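Uncharacterized conserved (Bdellovibrio bacteriovorus, PDB 7O21) probably acts as an LD-carboxypeptidase of the YkuD family, editing peptidoglycan asymmetrically and so giving this predatory bacterium its cell curvature. Local coordinates at residues A[269-272]-A[273-276]; A[165-168]-A[169-172]. All coordinates share one frame; numbering follows the deposited sequence. Where two conformers were deposited one is given.

Contact 1: residues A[269-272]-A[273-276]; sequences YESD and KHVD
Tyr-269 and Asp-276 exchange two backbone hydrogen bonds, Tyr-269 N to Asp-276 O and Asp-276 N to Tyr-269 O, each 2.9 Å long, which makes them a hydrogen-bonded antiparallel pair. They sit near the turn end of the beta hairpin formed by strands 260-270 and 275-287 in the NTF2-like domain, and the two segments run 163° apart. Closer to the turn, Ser-271 N donates to His-274 O at 3.0 Å.

The turn is tied a second time from within. Ser-271 OG lies between its backbone N and carbonyl carbon (chi1 70°), a position that turns the hydroxyl back over the loop, where it accepts from Lys-273 N at 3.2 Å. This is the bond of an ST turn. A weak, longer bond of 3.4 Å runs from His-274 N to Ser-271 OG, so one hydroxyl oxygen serves two successive amides of the bend.

The side chains of Tyr-269 and Asp-276 share one face of the sheet. Asp-276 has CG in the corresponding position between N and carbonyl carbon (chi1 57°), which brings OD1 to 3.5 Å from Tyr-269 CB. The stronger partner of OD1 is Lys-103 of the second subunit, in a salt bridge, while His-274 packs on Pro-102 of that subunit; the hairpin end thus takes part in the assembly interface.

On the reverse face stand Glu-270 and Val-275, the non-hydrogen-bonded pair. The carboxylate of Glu-270 is engaged by Arg-268 through OE1, and its extended aliphatic part crosses Val-275 at a slant: Val-275 CG2 rests 3.5 Å from Glu-270 CG and 3.6 Å from Glu-270 CD.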
ATOM      1  N   TYR A 269      -5.148 -22.005   9.689  1.00 19.29           N
ATOM      2  CA  TYR A 269      -4.723 -23.111   8.835  1.00 18.43           C
ATOM      3  C   TYR A 269      -3.845 -24.049   9.650  1.00 18.57           C
ATOM      4  O   TYR A 269      -2.882 -23.604  10.282  1.00 20.43           O
ATOM      5  CB  TYR A 269      -3.894 -22.580   7.658  1.00 21.34           C
ATOM      6  CG  TYR A 269      -3.476 -23.657   6.678  1.00 19.82           C
ATOM      7  CD1 TYR A 269      -2.289 -24.352   6.841  1.00 25.10           C
ATOM      8  CD2 TYR A 269      -4.277 -23.962   5.591  1.00 21.62           C
ATOM      9  CE1 TYR A 269      -1.918 -25.339   5.940  1.00 22.75           C
ATOM     10  CE2 TYR A 269      -3.914 -24.923   4.687  1.00 23.22           C
ATOM     11  CZ  TYR A 269      -2.746 -25.616   4.876  1.00 20.37           C
ATOM     12  OH  TYR A 269      -2.400 -26.569   3.953  1.00 24.44           O
ATOM     13  N   GLU A 270      -4.153 -25.340   9.611  1.00 17.61           N
ATOM     14  CA  GLU A 270      -3.379 -26.326  10.360  1.00 17.56           C
ATOM     15  C   GLU A 270      -3.070 -27.541   9.503  1.00 17.22           C
ATOM     16  O   GLU A 270      -3.973 -28.140   8.916  1.00 22.10           O
ATOM     17  CB  GLU A 270      -4.119 -26.793  11.615  1.00 22.50           C
ATOM     18  CG  GLU A 270      -3.352 -27.883  12.376  1.00 28.50           C
ATOM     19  CD  GLU A 270      -3.863 -28.110  13.792  1.00 35.13           C
ATOM     20  OE1 GLU A 270      -5.015 -27.738  14.088  1.00 31.43           O
ATOM     21  OE2 GLU A 270      -3.111 -28.675  14.613  1.00 31.25           O
ATOM     22  N   SER A 271      -1.800 -27.917   9.471  1.00 19.78           N
ATOM     23  CA  SER A 271      -1.378 -29.241   9.047  1.00 19.20           C
ATOM     24  C   SER A 271      -0.618 -29.879  10.202  1.00 24.19           C
ATOM     25  O   SER A 271      -0.400 -29.264  11.250  1.00 26.19           O
ATOM     26  CB  SER A 271      -0.471 -29.155   7.825  1.00 20.22           C
ATOM     27  OG  SER A 271       0.772 -28.596   8.212  1.00 22.61           O
ATOM     28  N   ASP A 272      -0.175 -31.117  10.001  1.00 29.26           N
ATOM     29  CA  ASP A 272       0.596 -31.755  11.063  1.00 25.35           C
ATOM     30  C   ASP A 272       1.901 -31.026  11.355  1.00 32.94           C
ATOM     31  O   ASP A 272       2.468 -31.206  12.438  1.00 40.87           O
ATOM     32  CB  ASP A 272       0.835 -33.228  10.741  1.00 26.20           C
ATOM     33  CG  ASP A 272      -0.371 -34.083  11.074  1.00 28.61           C
ATOM     34  OD1 ASP A 272      -1.037 -33.779  12.091  1.00 35.61           O
ATOM     35  OD2 ASP A 272      -0.665 -35.031  10.322  1.00 35.02           O
ATOM     36  N   LYS A 273       2.378 -30.195  10.430  1.00 23.32           N
ATOM     37  CA  LYS A 273       3.639 -29.484  10.603  1.00 23.80           C
ATOM     38  C   LYS A 273       3.480 -28.134  11.300  1.00 31.10           C
ATOM     39  O   LYS A 273       4.223 -27.834  12.241  1.00 34.67           O
ATOM     40  CB  LYS A 273       4.341 -29.299   9.258  1.00 29.21           C
ATOM     41  CG  LYS A 273       5.729 -28.663   9.365  1.00 35.14           C
ATOM     42  CD  LYS A 273       6.623 -29.092   8.217  1.00 40.47           C
ATOM     43  CE  LYS A 273       8.067 -28.700   8.469  1.00 46.16           C
ATOM     44  NZ  LYS A 273       8.600 -29.388   9.675  1.00 54.61           N
ATOM     45  N   HIS A 274       2.554 -27.289  10.843  0.53 30.63           N
ATOM     46  CA  HIS A 274       2.410 -25.967  11.444  0.53 31.12           C
ATOM     47  C   HIS A 274       0.949 -25.540  11.515  0.53 26.10           C
ATOM     48  O   HIS A 274       0.073 -26.085  10.836  0.53 24.68           O
ATOM     49  CB  HIS A 274       3.237 -24.861  10.752  0.53 35.81           C
ATOM     50  CG  HIS A 274       3.849 -25.261   9.442  0.53 34.42           C
ATOM     51  ND1 HIS A 274       3.099 -25.640   8.350  0.53 34.94           N
ATOM     52  CD2 HIS A 274       5.141 -25.289   9.038  0.53 31.28           C
ATOM     53  CE1 HIS A 274       3.904 -25.909   7.338  0.53 22.04           C
ATOM     54  NE2 HIS A 274       5.149 -25.705   7.730  0.53 36.75           N
ATOM     55  N   VAL A 275       0.713 -24.553  12.375  1.00 23.78           N
ATOM     56  CA  VAL A 275      -0.550 -23.835  12.479  1.00 22.13           C
ATOM     57  C   VAL A 275      -0.227 -22.369  12.243  1.00 23.50           C
ATOM     58  O   VAL A 275       0.766 -21.850  12.762  1.00 24.10           O
ATOM     59  CB  VAL A 275      -1.187 -24.005  13.873  1.00 23.32           C
ATOM     60  CG1 VAL A 275      -2.442 -23.135  13.994  1.00 28.37           C
ATOM     61  CG2 VAL A 275      -1.515 -25.468  14.142  1.00 28.63           C
ATOM     62  N   ASP A 276      -1.046 -21.700  11.442  1.00 19.30           N
ATOM     63  CA  ASP A 276      -0.910 -20.258  11.321  1.00 22.06           C
ATOM     64  C   ASP A 276      -2.276 -19.585  11.302  1.00 20.13           C
ATOM     65  O   ASP A 276      -3.292 -20.185  10.936  1.00 21.51           O
ATOM     66  CB  ASP A 276      -0.032 -19.812  10.130  1.00 21.91           C
ATOM     67  CG  ASP A 276      -0.530 -20.329   8.809  1.00 24.85           C
ATOM     68  OD1 ASP A 276      -1.642 -19.946   8.392  1.00 25.67           O
ATOM     69  OD2 ASP A 276       0.204 -21.102   8.160  1.00 33.39           O
TER

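Contact 2: residues A[165-168]-A[169-172]; sequences YIKL and GETP. With EDO (1,2-ethanediol), chain K.
A threonine hydroxyl, not a backbone carbonyl, receives the amide of Lys-167: Thr-171 OG1 accepts Lys-167 N at 2.8 Å, with an N-H...O angle of 174°, close to straight. OG1 lies beside its own backbone N and anti to the carbonyl carbon (chi1 -64°), and the Thr-171 side chain leaves the backbone toward 165-168, which brings the oxygen in front of Lys-167 N. A further hydrogen bond joins OG1 to Ser-40 OG, so this buried oxygen is gripped on more than one count.

The same lysine receives on its carbonyl side. Lys-167 O accepts both Thr-171 N and Glu-170 N, each at 3.0 Å; the first lies in the carbonyl plane, whereas the second is tilted out of it. Lys-167 and Thr-171 are thereby joined reciprocally, amide to hydroxyl and amide to carbonyl. The Glu-170 bond closes a type II beta turn over 167-170, with Leu-168 in the extended region and Gly-169 at positive phi (83°). That backbone setting suits glycine, which has no CB to press on the carbonyl O of Leu-168.

The turn belongs to the loop leading from helix 156-163 to strand 172-176 in the L,D-transpeptidase catalytic domain. Ile-166 and Leu-168 meet Phe-114 of strand 113-116, and the side chains of Ile-166 and His-136, the predicted proton donor/acceptor, are about 10 Å apart.

On the outer side Lys-167 and Glu-170 run side by side, with Lys-167 CG 4.0 Å from Glu-170 CB. Their charges do not meet, Lys-167 NZ standing 6.5 Å from Glu-170 OE1: NZ bonds instead to Phe-39 O, while Glu-170 OE2 takes a short hydrogen bond of 2.5 Å from O2 of a 1,2-ethanediol, probably from the crystallisation liquor.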
ATOM      1  N   TYR A 165     -16.347   6.256  14.713  1.00 19.15           N
ATOM      2  CA  TYR A 165     -16.639   4.909  14.236  1.00 20.12           C
ATOM      3  C   TYR A 165     -15.539   4.326  13.366  1.00 22.26           C
ATOM      4  O   TYR A 165     -15.646   3.165  12.960  1.00 23.04           O
ATOM      5  CB  TYR A 165     -17.940   4.902  13.429  1.00 19.54           C
ATOM      6  CG  TYR A 165     -19.169   5.354  14.175  1.00 20.55           C
ATOM      7  CD1 TYR A 165     -19.795   4.523  15.090  1.00 17.72           C
ATOM      8  CD2 TYR A 165     -19.721   6.607  13.940  1.00 28.03           C
ATOM      9  CE1 TYR A 165     -20.936   4.931  15.765  1.00 23.47           C
ATOM     10  CE2 TYR A 165     -20.856   7.025  14.607  1.00 25.41           C
ATOM     11  CZ  TYR A 165     -21.457   6.186  15.519  1.00 26.07           C
ATOM     12  OH  TYR A 165     -22.595   6.612  16.173  1.00 31.12           O
ATOM     13  N   ILE A 166     -14.499   5.084  13.053  1.00 17.37           N
ATOM     14  CA  ILE A 166     -13.530   4.682  12.042  1.00 17.38           C
ATOM     15  C   ILE A 166     -12.280   4.142  12.717  1.00 18.22           C
ATOM     16  O   ILE A 166     -11.618   4.846  13.491  1.00 21.75           O
ATOM     17  CB  ILE A 166     -13.208   5.836  11.083  1.00 17.05           C
ATOM     18  CG1 ILE A 166     -14.433   6.148  10.224  1.00 17.11           C
ATOM     19  CG2 ILE A 166     -12.004   5.480  10.207  1.00 18.46           C
ATOM     20  CD1 ILE A 166     -14.312   7.481   9.513  1.00 18.47           C
ATOM     21  N   LYS A 167     -11.959   2.891  12.412  1.00 16.28           N
ATOM     22  CA  LYS A 167     -10.727   2.253  12.848  1.00 17.10           C
ATOM     23  C   LYS A 167      -9.792   2.262  11.647  1.00 18.20           C
ATOM     24  O   LYS A 167     -10.077   1.635  10.618  1.00 17.52           O
ATOM     25  CB  LYS A 167     -11.040   0.833  13.311  1.00 19.53           C
ATOM     26  CG  LYS A 167      -9.880   0.071  13.911  1.00 24.70           C
ATOM     27  CD  LYS A 167     -10.449  -1.229  14.510  1.00 24.18           C
ATOM     28  CE  LYS A 167      -9.492  -1.936  15.414  1.00 33.77           C
ATOM     29  NZ  LYS A 167     -10.187  -3.147  15.913  1.00 22.18           N
ATOM     30  N   LEU A 168      -8.690   2.999  11.762  1.00 19.17           N
ATOM     31  CA  LEU A 168      -7.799   3.161  10.623  1.00 19.19           C
ATOM     32  C   LEU A 168      -7.242   1.815  10.189  1.00 19.28           C
ATOM     33  O   LEU A 168      -6.842   0.993  11.018  1.00 18.67           O
ATOM     34  CB  LEU A 168      -6.662   4.115  10.978  1.00 19.58           C
ATOM     35  CG  LEU A 168      -7.102   5.548  11.252  1.00 21.57           C
ATOM     36  CD1 LEU A 168      -5.860   6.387  11.513  1.00 24.38           C
ATOM     37  CD2 LEU A 168      -7.901   6.094  10.078  1.00 23.59           C
ATOM     38  N   GLY A 169      -7.232   1.587   8.879  1.00 17.54           N
ATOM     39  CA  GLY A 169      -6.795   0.335   8.322  1.00 19.71           C
ATOM     40  C   GLY A 169      -7.841  -0.754   8.291  1.00 18.89           C
ATOM     41  O   GLY A 169      -7.593  -1.808   7.685  1.00 20.71           O
ATOM     42  N   GLU A 170      -9.001  -0.538   8.901  1.00 16.79           N
ATOM     43  CA  GLU A 170      -9.968  -1.622   9.063  1.00 16.99           C
ATOM     44  C   GLU A 170     -11.385  -1.277   8.622  1.00 16.71           C
ATOM     45  O   GLU A 170     -12.065  -2.128   8.047  1.00 21.51           O
ATOM     46  CB  GLU A 170      -9.988  -2.107  10.519  1.00 16.79           C
ATOM     47  CG  GLU A 170      -8.628  -2.552  11.052  1.00 17.77           C
ATOM     48  CD  GLU A 170      -8.062  -3.751  10.335  1.00 26.56           C
ATOM     49  OE1 GLU A 170      -8.833  -4.512   9.713  1.00 21.07           O
ATOM     50  OE2 GLU A 170      -6.825  -3.941  10.415  1.00 31.37           O
ATOM     51  N   THR A 171     -11.860  -0.071   8.883  1.00 14.13           N
ATOM     52  CA  THR A 171     -13.280   0.209   8.620  1.00 13.83           C
ATOM     53  C   THR A 171     -13.569   0.284   7.121  1.00 14.45           C
ATOM     54  O   THR A 171     -12.994   1.137   6.428  1.00 14.53           O
ATOM     55  CB  THR A 171     -13.715   1.500   9.317  1.00 14.59           C
ATOM     56  OG1 THR A 171     -13.607   1.314  10.733  1.00 16.21           O
ATOM     57  CG2 THR A 171     -15.175   1.848   8.967  1.00 15.16           C
ATOM     58  N   PRO A 172     -14.485  -0.527   6.594  1.00 13.13           N
ATOM     59  CA  PRO A 172     -14.868  -0.392   5.182  1.00 15.51           C
ATOM     60  C   PRO A 172     -15.648   0.882   4.925  1.00 16.64           C
ATOM     61  O   PRO A 172     -16.422   1.347   5.766  1.00 16.83           O
ATOM     62  CB  PRO A 172     -15.784  -1.601   4.939  1.00 17.94           C
ATOM     63  CG  PRO A 172     -15.471  -2.569   6.036  1.00 16.78           C
ATOM     64  CD  PRO A 172     -15.081  -1.718   7.226  1.00 13.79           C
TER
HETATM   65  C1  EDO K 409      -4.239  -7.880  11.799  0.68 35.07           C
HETATM   66  O1  EDO K 409      -4.216  -7.389  13.143  0.68 42.11           O
HETATM   67  C2  EDO K 409      -5.424  -7.251  11.076  0.68 34.40           C
HETATM   68  O2  EDO K 409      -5.249  -5.829  11.038  0.68 39.81           O

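Both contacts are local bends of the chain, in different domains, with centres 30 Å apart and nearest atoms about 16 Å apart. Contact 1 is partly buried and lies far from the chain centre, at the end of a regular hairpin that meets the second subunit; contact 2 is a surface contact much nearer the centre, joins a helix to a strand, and is touched by no other protein chain of the assembly. Each uses a side-chain hydroxyl as an acceptor of backbone N-H, one amide in contact 2, two in contact 1 (one weakly); in 269-276 it supplements paired strands, whereas in 165-172 it works beside a beta turn. Asp-276 bridges subunits, Glu-170 meets a solvent molecule.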